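Local coordinates for capsular polysaccharide export system protein KpsC (Thermosulfurimonas dismutans, PDB 6MGB) that acts as a beta-2,4 Kdo transferase, probably helping to build the glycolipid anchor of Gram-negative bacterial capsules, and binds CMP, at residues 130-133 with 134-138; 232-235 with 236-239; 58-61 with 62-66. All blocks are in the same frame, centred on the assembly; numbering follows the deposited sequence. Where two conformers were deposited one is given.

Interaction 1 (130-133 with 134-138); sequences LKLI and RDHKI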
ATOM      1  N   LEU A 130     -14.718   6.277  -3.154  1.00 26.95           N
ATOM      2  CA  LEU A 130     -13.758   6.752  -4.144  1.00 30.89           C
ATOM      3  C   LEU A 130     -13.949   8.238  -4.424  1.00 33.39           C
ATOM      4  O   LEU A 130     -12.972   8.992  -4.509  1.00 32.06           O
ATOM      5  CB  LEU A 130     -13.889   5.933  -5.428  1.00 26.78           C
ATOM      6  CG  LEU A 130     -12.949   6.288  -6.583  1.00 32.27           C
ATOM      7  CD1 LEU A 130     -11.487   6.137  -6.180  1.00 36.12           C
ATOM      8  CD2 LEU A 130     -13.264   5.415  -7.789  1.00 36.26           C
ATOM      9  N   LYS A 131     -15.200   8.683  -4.562  1.00 29.03           N
ATOM     10  CA  LYS A 131     -15.449  10.098  -4.809  1.00 32.67           C
ATOM     11  C   LYS A 131     -14.959  10.953  -3.646  1.00 28.14           C
ATOM     12  O   LYS A 131     -14.337  12.000  -3.855  1.00 33.75           O
ATOM     13  CB  LYS A 131     -16.939  10.339  -5.060  1.00 37.64           C
ATOM     14  CG  LYS A 131     -17.293  11.807  -5.243  1.00 49.97           C
ATOM     15  CD  LYS A 131     -18.761  12.006  -5.578  1.00 49.57           C
ATOM     16  CE  LYS A 131     -19.140  13.478  -5.507  1.00 58.39           C
ATOM     17  NZ  LYS A 131     -18.237  14.336  -6.326  1.00 58.77           N
ATOM     18  N   LEU A 132     -15.232  10.525  -2.411  1.00 31.42           N
ATOM     19  CA  LEU A 132     -14.786  11.288  -1.249  1.00 34.07           C
ATOM     20  C   LEU A 132     -13.265  11.388  -1.207  1.00 31.15           C
ATOM     21  O   LEU A 132     -12.713  12.456  -0.917  1.00 30.00           O
ATOM     22  CB  LEU A 132     -15.319  10.647   0.034  1.00 31.04           C
ATOM     23  CG  LEU A 132     -16.805  10.862   0.336  1.00 38.53           C
ATOM     24  CD1 LEU A 132     -17.274   9.909   1.423  1.00 33.51           C
ATOM     25  CD2 LEU A 132     -17.074  12.304   0.748  1.00 39.74           C
ATOM     26  N   ILE A 133     -12.571  10.286  -1.497  1.00 31.15           N
ATOM     27  CA  ILE A 133     -11.111  10.295  -1.471  1.00 29.88           C
ATOM     28  C   ILE A 133     -10.564  11.231  -2.542  1.00 32.02           C
ATOM     29  O   ILE A 133      -9.608  11.979  -2.304  1.00 28.49           O
ATOM     30  CB  ILE A 133     -10.569   8.863  -1.630  1.00 22.08           C
ATOM     31  CG1 ILE A 133     -10.851   8.058  -0.357  1.00 26.32           C
ATOM     32  CG2 ILE A 133      -9.075   8.872  -1.937  1.00 27.92           C
ATOM     33  CD1 ILE A 133     -10.617   6.568  -0.498  1.00 31.58           C
ATOM     34  N   ARG A 134     -11.153  11.200  -3.738  1.00 30.76           N
ATOM     35  CA  ARG A 134     -10.720  12.095  -4.807  0.54 38.13           C
ATOM     36  C   ARG A 134     -10.996  13.549  -4.449  1.00 41.85           C
ATOM     37  O   ARG A 134     -10.121  14.414  -4.578  1.00 34.05           O
ATOM     38  CB  ARG A 134     -11.430  11.730  -6.112  0.54 38.74           C
ATOM     39  CG  ARG A 134     -11.002  10.410  -6.728  0.54 39.06           C
ATOM     40  CD  ARG A 134     -11.961   9.997  -7.836  0.54 43.94           C
ATOM     41  NE  ARG A 134     -11.448   8.889  -8.637  0.54 33.76           N
ATOM     42  CZ  ARG A 134     -12.144   8.265  -9.582  0.54 36.59           C
ATOM     43  NH1 ARG A 134     -11.593   7.269 -10.263  0.54 30.67           N
ATOM     44  NH2 ARG A 134     -13.392   8.629  -9.847  0.54 47.06           N
ATOM     45  N   ASP A 135     -12.219  13.837  -3.999  1.00 32.91           N
ATOM     46  CA  ASP A 135     -12.607  15.220  -3.731  1.00 40.52           C
ATOM     47  C   ASP A 135     -11.771  15.835  -2.615  1.00 37.50           C
ATOM     48  O   ASP A 135     -11.364  17.000  -2.708  1.00 41.43           O
ATOM     49  CB  ASP A 135     -14.094  15.285  -3.382  1.00 35.76           C
ATOM     50  CG  ASP A 135     -14.986  15.039  -4.584  1.00 45.99           C
ATOM     51  OD1 ASP A 135     -14.454  14.927  -5.709  1.00 55.23           O
ATOM     52  OD2 ASP A 135     -16.220  14.957  -4.404  1.00 46.65           O
ATOM     53  N   HIS A 136     -11.505  15.079  -1.553  1.00 30.93           N
ATOM     54  CA  HIS A 136     -10.774  15.597  -0.405  1.00 36.17           C
ATOM     55  C   HIS A 136      -9.278  15.321  -0.478  1.00 33.86           C
ATOM     56  O   HIS A 136      -8.567  15.570   0.501  1.00 28.80           O
ATOM     57  CB  HIS A 136     -11.352  15.019   0.887  1.00 37.54           C
ATOM     58  CG  HIS A 136     -12.696  15.575   1.239  1.00 44.13           C
ATOM     59  ND1 HIS A 136     -13.876  14.966   0.870  1.00 48.37           N
ATOM     60  CD2 HIS A 136     -13.046  16.699   1.909  1.00 36.41           C
ATOM     61  CE1 HIS A 136     -14.894  15.684   1.307  1.00 44.75           C
ATOM     62  NE2 HIS A 136     -14.418  16.741   1.942  1.00 46.33           N
ATOM     63  N   LYS A 137      -8.788  14.825  -1.612  1.00 33.50           N
ATOM     64  CA  LYS A 137      -7.360  14.598  -1.821  1.00 39.28           C
ATOM     65  C   LYS A 137      -6.760  13.778  -0.680  1.00 32.27           C
ATOM     66  O   LYS A 137      -5.757  14.151  -0.067  1.00 32.58           O
ATOM     67  CB  LYS A 137      -6.624  15.929  -1.992  1.00 39.71           C
ATOM     68  CG  LYS A 137      -7.139  16.770  -3.152  1.00 43.69           C
ATOM     69  CD  LYS A 137      -6.239  17.964  -3.433  1.00 53.60           C
ATOM     70  CE  LYS A 137      -6.771  18.809  -4.581  1.00 61.37           C
ATOM     71  NZ  LYS A 137      -8.090  19.424  -4.262  1.00 74.51           N
ATOM     72  N   ILE A 138      -7.391  12.641  -0.400  1.00 29.02           N
ATOM     73  CA  ILE A 138      -6.983  11.754   0.684  1.00 29.47           C
ATOM     74  C   ILE A 138      -5.983  10.741   0.146  1.00 29.34           C
ATOM     75  O   ILE A 138      -6.058  10.311  -1.010  1.00 31.35           O
ATOM     76  CB  ILE A 138      -8.215  11.068   1.312  1.00 27.94           C
ATOM     77  CG1 ILE A 138      -9.001  12.074   2.158  1.00 35.26           C
ATOM     78  CG2 ILE A 138      -7.805   9.865   2.164  1.00 28.58           C
ATOM     79  CD1 ILE A 138     -10.377  11.594   2.568  1.00 33.86           C
TER
HETATM   80  O   HOH W   1      -7.184  11.070  -4.002  1.00 40.82           O
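Leu-132 O is gripped twice by one residue: His-136 N at 3.0 Å and His-136 ND1 at 3.3 Å reach it from opposite faces of its carbonyl plane. The ND1 bond lies almost in the imidazole plane, which fixes the ring's rotation and fits a proton on ND1. This happens where helix 120-135 stops in a Schellman motif. Lys-137, with positive phi, is its C-prime residue; Ile-138 N turns back to Ile-133 O at 3.0 Å with a nearly straight N-H (171°), and Ile-138 CB then packs on Ile-133 CG2. On the outer face of the last turn, Lys-131 runs extended until chi4 (53°) bends NZ toward Asp-135 OD2, a 2.9 Å salt bridge to the syn lone pair. Next to it Leu-130 CD2 sits 3.5 Å above the centre of the Arg-134 guanidinium, in the one of two deposited Arg-134 conformers described here. An alanine in place of Leu-130 would probably leave a gap against Phe-293 and Leu-289 and strip the cover from that guanidinium face, though the NH1 bond to Met-255 O could remain. Ile-133 also packs on Met-255, in helix 248-255, which supplies the CMP-binding Gln-248 and Glu-252. A water spans the end of the turn, donating to Ile-133 O (3.1 Å) and to Ile-138 O (3.3 Å).

Interaction 2 (232-235 with 236-239); sequences PVDL and LSHF. With C5P (cytidine-5'-monophosphate), chain D.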
ATOM      1  N   PRO A 232       0.424  13.997  -2.337  1.00 31.86           N
ATOM      2  CA  PRO A 232       0.682  13.163  -3.525  1.00 28.03           C
ATOM      3  C   PRO A 232      -0.434  13.191  -4.555  1.00 36.08           C
ATOM      4  O   PRO A 232      -0.152  13.199  -5.759  1.00 35.43           O
ATOM      5  CB  PRO A 232       0.875  11.760  -2.928  1.00 28.68           C
ATOM      6  CG  PRO A 232       0.201  11.800  -1.599  1.00 42.17           C
ATOM      7  CD  PRO A 232       0.383  13.199  -1.100  1.00 46.36           C
ATOM      8  N   VAL A 233      -1.696  13.203  -4.127  1.00 30.35           N
ATOM      9  CA  VAL A 233      -2.784  13.181  -5.099  1.00 34.61           C
ATOM     10  C   VAL A 233      -2.948  14.543  -5.766  1.00 30.68           C
ATOM     11  O   VAL A 233      -3.410  14.625  -6.909  1.00 32.63           O
ATOM     12  CB  VAL A 233      -4.091  12.709  -4.439  1.00 44.86           C
ATOM     13  CG1 VAL A 233      -3.943  11.284  -3.930  1.00 48.54           C
ATOM     14  CG2 VAL A 233      -4.491  13.624  -3.310  1.00 53.84           C
ATOM     15  N   ASP A 234      -2.574  15.626  -5.083  1.00 33.08           N
ATOM     16  CA  ASP A 234      -2.503  16.924  -5.748  1.00 29.82           C
ATOM     17  C   ASP A 234      -1.390  16.933  -6.788  1.00 36.45           C
ATOM     18  O   ASP A 234      -1.581  17.396  -7.918  1.00 33.24           O
ATOM     19  CB  ASP A 234      -2.284  18.032  -4.718  1.00 34.13           C
ATOM     20  CG  ASP A 234      -2.513  19.416  -5.294  1.00 39.98           C
ATOM     21  OD1 ASP A 234      -3.162  19.522  -6.355  1.00 59.55           O
ATOM     22  OD2 ASP A 234      -2.039  20.399  -4.686  1.00 46.66           O
ATOM     23  N   LEU A 235      -0.216  16.416  -6.421  1.00 31.89           N
ATOM     24  CA  LEU A 235       0.891  16.337  -7.367  1.00 26.78           C
ATOM     25  C   LEU A 235       0.509  15.520  -8.595  1.00 26.15           C
ATOM     26  O   LEU A 235       0.829  15.898  -9.728  1.00 30.87           O
ATOM     27  CB  LEU A 235       2.116  15.728  -6.682  1.00 27.51           C
ATOM     28  CG  LEU A 235       3.389  15.618  -7.521  1.00 25.36           C
ATOM     29  CD1 LEU A 235       3.903  16.992  -7.921  1.00 31.30           C
ATOM     30  CD2 LEU A 235       4.459  14.844  -6.764  1.00 30.93           C
ATOM     31  N   LEU A 236      -0.178  14.395  -8.387  1.00 26.57           N
ATOM     32  CA  LEU A 236      -0.514  13.511  -9.498  1.00 27.23           C
ATOM     33  C   LEU A 236      -1.443  14.181 -10.500  1.00 36.82           C
ATOM     34  O   LEU A 236      -1.401  13.861 -11.693  1.00 36.16           O
ATOM     35  CB  LEU A 236      -1.151  12.229  -8.963  1.00 27.07           C
ATOM     36  CG  LEU A 236      -0.183  11.241  -8.307  1.00 25.69           C
ATOM     37  CD1 LEU A 236      -0.943  10.231  -7.462  1.00 32.15           C
ATOM     38  CD2 LEU A 236       0.644  10.534  -9.369  1.00 39.39           C
ATOM     39  N   SER A 237      -2.283  15.114 -10.045  1.00 32.62           N
ATOM     40  CA  SER A 237      -3.245  15.749 -10.939  1.00 32.99           C
ATOM     41  C   SER A 237      -2.572  16.515 -12.071  1.00 39.71           C
ATOM     42  O   SER A 237      -3.232  16.829 -13.069  1.00 36.78           O
ATOM     43  CB  SER A 237      -4.150  16.696 -10.152  1.00 41.42           C
ATOM     44  OG  SER A 237      -3.453  17.870  -9.772  1.00 38.63           O
ATOM     45  N   HIS A 238      -1.284  16.828 -11.943  1.00 36.26           N
ATOM     46  CA  HIS A 238      -0.569  17.610 -12.943  1.00 33.17           C
ATOM     47  C   HIS A 238       0.112  16.749 -13.997  1.00 32.96           C
ATOM     48  O   HIS A 238       0.847  17.283 -14.833  1.00 36.40           O
ATOM     49  CB  HIS A 238       0.468  18.501 -12.263  1.00 30.89           C
ATOM     50  CG  HIS A 238      -0.129  19.564 -11.397  1.00 38.48           C
ATOM     51  ND1 HIS A 238      -0.465  20.812 -11.876  1.00 40.99           N
ATOM     52  CD2 HIS A 238      -0.455  19.565 -10.083  1.00 40.69           C
ATOM     53  CE1 HIS A 238      -0.970  21.537 -10.894  1.00 36.72           C
ATOM     54  NE2 HIS A 238      -0.976  20.803  -9.796  1.00 44.55           N
ATOM     55  N   PHE A 239      -0.109  15.437 -13.976  1.00 30.67           N
ATOM     56  CA  PHE A 239       0.487  14.532 -14.941  1.00 31.34           C
ATOM     57  C   PHE A 239      -0.592  13.632 -15.525  1.00 30.40           C
ATOM     58  O   PHE A 239      -1.645  13.414 -14.921  1.00 32.32           O
ATOM     59  CB  PHE A 239       1.593  13.673 -14.304  1.00 34.96           C
ATOM     60  CG  PHE A 239       2.724  14.472 -13.720  1.00 27.96           C
ATOM     61  CD1 PHE A 239       3.865  14.731 -14.464  1.00 26.88           C
ATOM     62  CD2 PHE A 239       2.648  14.963 -12.427  1.00 37.28           C
ATOM     63  CE1 PHE A 239       4.906  15.466 -13.929  1.00 31.19           C
ATOM     64  CE2 PHE A 239       3.687  15.699 -11.886  1.00 36.10           C
ATOM     65  CZ  PHE A 239       4.816  15.951 -12.639  1.00 26.92           C
TER
HETATM   66  O3P C5P D 403       4.220   2.176  -1.273  1.00 28.48           O
HETATM   67  P   C5P D 403       5.047   3.354  -0.810  1.00 23.36           P
HETATM   68  O1P C5P D 403       6.105   3.657  -1.866  1.00 25.25           O
HETATM   69  O2P C5P D 403       5.721   3.274   0.545  1.00 24.71           O
HETATM   70  O5' C5P D 403       4.049   4.592  -0.788  1.00 28.26           O
HETATM   71  C5' C5P D 403       3.216   4.854   0.331  1.00 26.06           C
HETATM   72  C4' C5P D 403       2.472   6.152   0.146  1.00 25.17           C
HETATM   73  O4' C5P D 403       3.398   7.257   0.306  1.00 26.94           O
HETATM   74  C3' C5P D 403       1.867   6.366  -1.234  1.00 27.41           C
HETATM   75  O3' C5P D 403       0.597   5.752  -1.375  1.00 26.76           O
HETATM   76  C2' C5P D 403       1.820   7.884  -1.356  1.00 27.54           C
HETATM   77  O2' C5P D 403       0.687   8.419  -0.687  1.00 27.00           O
HETATM   78  C1' C5P D 403       3.083   8.295  -0.598  1.00 29.63           C
HETATM   79  N1  C5P D 403       4.238   8.490  -1.507  1.00 25.33           N
HETATM   80  C2  C5P D 403       4.656   9.868  -1.916  1.00 31.77           C
HETATM   81  N3  C5P D 403       5.831  10.053  -2.839  1.00 28.07           N
HETATM   82  C4  C5P D 403       6.572   8.898  -3.336  1.00 24.42           C
HETATM   83  C5  C5P D 403       6.155   7.526  -2.928  1.00 23.07           C
HETATM   84  C6  C5P D 403       4.981   7.342  -2.006  1.00 21.83           C
HETATM   85  O2  C5P D 403       4.061  10.808  -1.517  1.00 29.72           O
HETATM   86  N4  C5P D 403       7.710   9.077  -4.233  1.00 27.17           N
HETATM   87  O   HOH W   2      -2.362  21.969  -7.463  1.00 41.34           O
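Asp-234 O is held by both donors of Ser-237. The hydroxyl OG gives the strong bond, 2.7 Å to Asp-234 O, arriving only 15° out of the carbonyl plane; Ser-237 N adds a weak one. Ser-237 can do this because its OG stands between the backbone N and the carbonyl carbon (chi1 73°), folded back over the preceding turn. The edge of the His-238 ring comes to the same oxygen, with CD2 3.3 Å from Asp-234 O. The polar ends of the Asp-234 and His-238 side chains are bridged by a water, which donates to Asp-234 OD1 at 2.8 Å and lies 3.0 Å from His-238 NE2, in the imidazole plane, while Asp-234 OD2 takes the N-H of Val-147.

These residues close the short helix 232-236, which links strands 224-226 and 241-244 of the parallel six-stranded sheet. Its 321456 strand order is that of a Rossmann-like domain, in keeping with the GT-B clan of this family. The chain leaves the helix through a type I turn, Leu-236 to Phe-239, whose Phe-239 N bonds to Leu-236 O. His-238 N reaches Leu-235 O at 3.2 Å from well above the carbonyl plane, and the Phe-239 ring brings its CD2 edge to that oxygen. Leu-235 CD1 touches Phe-239 CE2, and Phe-152 packs against this pair and His-238. At the helix start Pro-232 lines the CMP pocket, with CG 3.5 Å from the ribose O2' of the nucleotide. Leu-236 and Pro-232 both lean on Met-249, in the same helix as the CMP-binding Glu-252.

Interaction 3 (58-61 with 62-66); sequences AMQK and AREWR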
ATOM      1  N   ALA A  58       8.348 -15.721  13.400  1.00 35.71           N
ATOM      2  CA  ALA A  58       6.931 -16.047  13.513  1.00 36.97           C
ATOM      3  C   ALA A  58       6.474 -16.913  12.346  1.00 32.89           C
ATOM      4  O   ALA A  58       5.733 -17.885  12.536  1.00 35.92           O
ATOM      5  CB  ALA A  58       6.107 -14.762  13.587  1.00 27.19           C
ATOM      6  N   MET A  59       6.901 -16.574  11.126  1.00 29.43           N
ATOM      7  CA  MET A  59       6.584 -17.412   9.973  1.00 32.65           C
ATOM      8  C   MET A  59       7.086 -18.834  10.180  1.00 37.90           C
ATOM      9  O   MET A  59       6.385 -19.802   9.865  1.00 27.92           O
ATOM     10  CB  MET A  59       7.198 -16.821   8.705  1.00 29.73           C
ATOM     11  CG  MET A  59       6.715 -15.430   8.353  1.00 26.93           C
ATOM     12  SD  MET A  59       7.643 -14.738   6.970  1.00 30.84           S
ATOM     13  CE  MET A  59       7.102 -13.030   7.022  1.00 33.04           C
ATOM     14  N   GLN A  60       8.306 -18.974  10.701  1.00 35.76           N
ATOM     15  CA  GLN A  60       8.876 -20.295  10.938  1.00 39.17           C
ATOM     16  C   GLN A  60       8.054 -21.077  11.955  1.00 39.46           C
ATOM     17  O   GLN A  60       7.831 -22.281  11.788  1.00 37.80           O
ATOM     18  CB  GLN A  60      10.332 -20.146  11.392  1.00 44.35           C
ATOM     19  CG  GLN A  60      10.830 -21.161  12.414  1.00 60.56           C
ATOM     20  CD  GLN A  60      10.865 -22.574  11.879  1.00 71.55           C
ATOM     21  OE1 GLN A  60      10.469 -22.834  10.742  1.00 77.43           O
ATOM     22  NE2 GLN A  60      11.355 -23.499  12.697  1.00 68.02           N
ATOM     23  N   LYS A  61       7.594 -20.409  13.017  1.00 41.78           N
ATOM     24  CA  LYS A  61       6.777 -21.093  14.015  1.00 43.50           C
ATOM     25  C   LYS A  61       5.429 -21.504  13.437  1.00 41.37           C
ATOM     26  O   LYS A  61       4.950 -22.613  13.704  1.00 38.95           O
ATOM     27  CB  LYS A  61       6.596 -20.202  15.244  1.00 45.24           C
ATOM     28  CG  LYS A  61       7.882 -19.950  16.031  1.00 49.43           C
ATOM     29  CD  LYS A  61       8.570 -21.247  16.439  1.00 52.19           C
ATOM     30  CE  LYS A  61       9.814 -20.993  17.269  1.00 64.80           C
ATOM     31  NZ  LYS A  61      10.715 -22.179  17.249  1.00 70.77           N
ATOM     32  N   ALA A  62       4.797 -20.630  12.649  1.00 35.56           N
ATOM     33  CA  ALA A  62       3.589 -21.027  11.930  1.00 38.56           C
ATOM     34  C   ALA A  62       3.840 -22.290  11.125  1.00 37.93           C
ATOM     35  O   ALA A  62       3.072 -23.257  11.194  1.00 34.76           O
ATOM     36  CB  ALA A  62       3.128 -19.902  11.001  1.00 34.97           C
ATOM     37  N   ARG A  63       4.922 -22.290  10.346  1.00 37.97           N
ATOM     38  CA  ARG A  63       5.303 -23.467   9.574  1.00 43.11           C
ATOM     39  C   ARG A  63       5.494 -24.676  10.484  1.00 44.02           C
ATOM     40  O   ARG A  63       4.871 -25.724  10.283  1.00 42.07           O
ATOM     41  CB  ARG A  63       6.584 -23.165   8.792  1.00 44.20           C
ATOM     42  CG  ARG A  63       6.524 -23.487   7.314  1.00 62.36           C
ATOM     43  CD  ARG A  63       7.459 -22.579   6.518  1.00 60.11           C
ATOM     44  NE  ARG A  63       8.773 -22.426   7.149  1.00 62.61           N
ATOM     45  CZ  ARG A  63       9.366 -21.263   7.423  1.00 64.90           C
ATOM     46  NH1 ARG A  63       8.791 -20.104   7.120  1.00 53.99           N
ATOM     47  NH2 ARG A  63      10.561 -21.256   7.999  1.00 60.07           N
ATOM     48  N   GLU A  64       6.357 -24.542  11.494  1.00 41.48           N
ATOM     49  CA  GLU A  64       6.588 -25.621  12.450  1.00 46.21           C
ATOM     50  C   GLU A  64       5.279 -26.161  13.003  1.00 47.37           C
ATOM     51  O   GLU A  64       4.997 -27.362  12.932  1.00 44.14           O
ATOM     52  CB  GLU A  64       7.456 -25.117  13.604  1.00 49.46           C
ATOM     53  CG  GLU A  64       8.935 -25.326  13.431  1.00 66.12           C
ATOM     54  CD  GLU A  64       9.696 -25.059  14.715  1.00 66.14           C
ATOM     55  OE1 GLU A  64       9.447 -25.772  15.712  1.00 68.21           O
ATOM     56  OE2 GLU A  64      10.530 -24.129  14.736  1.00 72.32           O
ATOM     57  N   TRP A  65       4.471 -25.273  13.567  1.00 40.55           N
ATOM     58  CA  TRP A  65       3.310 -25.645  14.357  1.00 38.12           C
ATOM     59  C   TRP A  65       2.070 -25.915  13.521  1.00 37.71           C
ATOM     60  O   TRP A  65       1.037 -26.295  14.085  1.00 43.29           O
ATOM     61  CB  TRP A  65       3.013 -24.534  15.359  1.00 41.21           C
ATOM     62  CG  TRP A  65       4.110 -24.322  16.372  1.00 35.54           C
ATOM     63  CD1 TRP A  65       5.152 -25.162  16.644  1.00 45.54           C
ATOM     64  CD2 TRP A  65       4.274 -23.188  17.234  1.00 40.67           C
ATOM     65  NE1 TRP A  65       5.950 -24.622  17.624  1.00 43.49           N
ATOM     66  CE2 TRP A  65       5.434 -23.412  18.003  1.00 38.96           C
ATOM     67  CE3 TRP A  65       3.551 -22.006  17.432  1.00 44.73           C
ATOM     68  CZ2 TRP A  65       5.888 -22.499  18.953  1.00 48.01           C
ATOM     69  CZ3 TRP A  65       4.004 -21.102  18.378  1.00 50.01           C
ATOM     70  CH2 TRP A  65       5.162 -21.353  19.125  1.00 40.11           C
ATOM     71  N   ARG A  66       2.139 -25.733  12.205  1.00 37.23           N
ATOM     72  CA  ARG A  66       0.975 -25.876  11.341  1.00 42.15           C
ATOM     73  C   ARG A  66      -0.164 -24.983  11.824  1.00 41.47           C
ATOM     74  O   ARG A  66      -1.307 -25.415  11.988  1.00 37.86           O
ATOM     75  CB  ARG A  66       0.532 -27.337  11.255  1.00 43.43           C
ATOM     76  CG  ARG A  66       1.526 -28.232  10.533  1.00 45.16           C
ATOM     77  CD  ARG A  66       0.904 -29.568  10.170  1.00 58.23           C
ATOM     78  NE  ARG A  66      -0.274 -29.405   9.321  1.00 52.89           N
ATOM     79  CZ  ARG A  66      -0.243 -29.282   7.997  1.00 62.39           C
ATOM     80  NH1 ARG A  66       0.912 -29.306   7.343  1.00 63.87           N
ATOM     81  NH2 ARG A  66      -1.375 -29.134   7.321  1.00 65.73           N
TER
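Lys-61 CB lies squarely over the six-membered ring of Trp-65, 4.0 Å from its centroid and 6° off the ring normal, a CH-pi contact made one turn along the helix. The lysine then bends at chi2 (-55°), which carries CD out past the ring margin, 3.9 Å from Trp-65 CZ2, and lets the rest of the chain run alongside Glu-64. There Lys-61 NZ forms a salt bridge to Glu-64 OE2 at 3.2 Å, though that oxygen is crowded in the model and its place is less sure. Beside it, Arg-63 folds back at chi3 and lays one face of its guanidinium over the backbone of the previous turn, with Gln-60 CA 3.4 Å from the plane and toward the rim. Arg-63 NH2 also nears Gln-60 CB (3.6 Å), the amide and guanidinium planes standing 44° apart.

The backbone beneath is regular alpha-helix, the last turns of helix 53-65 in the beta-alpha-beta crossover that joins strands 45-49 and 69-74. Trp-65 N meets Lys-61 O at 2.7 Å and Glu-64 N meets Gln-60 O at 2.7 Å, so both side chains spring from hydrogen-bonded helical backbone. Arg-66 takes positive phi and ends the helix in a Schellman motif, with a weak bond from Arg-66 N to Arg-63 O. Further out, Tyr-69, at the start of the next strand, packs against Ala-58, Met-59 and Ala-62. Phe-14 backs Lys-61 and Ala-58, and Pro-40 packs on Trp-65.

In the fold
Interactions 1 and 2 are neighbours beside the CMP site: their centres are about 13 Å apart and they touch where Lys-137 CA meets Val-233 CG2 at 3.4 Å. Interaction 3 lies on the other side of the chain's centre, its centre about 40 Å from that of interaction 1, in the mixed-sheet half of the molecule and away from the annotated sites. Interaction 2 is the most buried, working through a serine hydroxyl, one water and apolar packing. Interactions 1 and 3 both finish a helix with a Schellman motif and carry a lysine-carboxylate pair, less surely placed in 3, but 1 adds a histidine-to-backbone bond, 3 a lysine-tryptophan face.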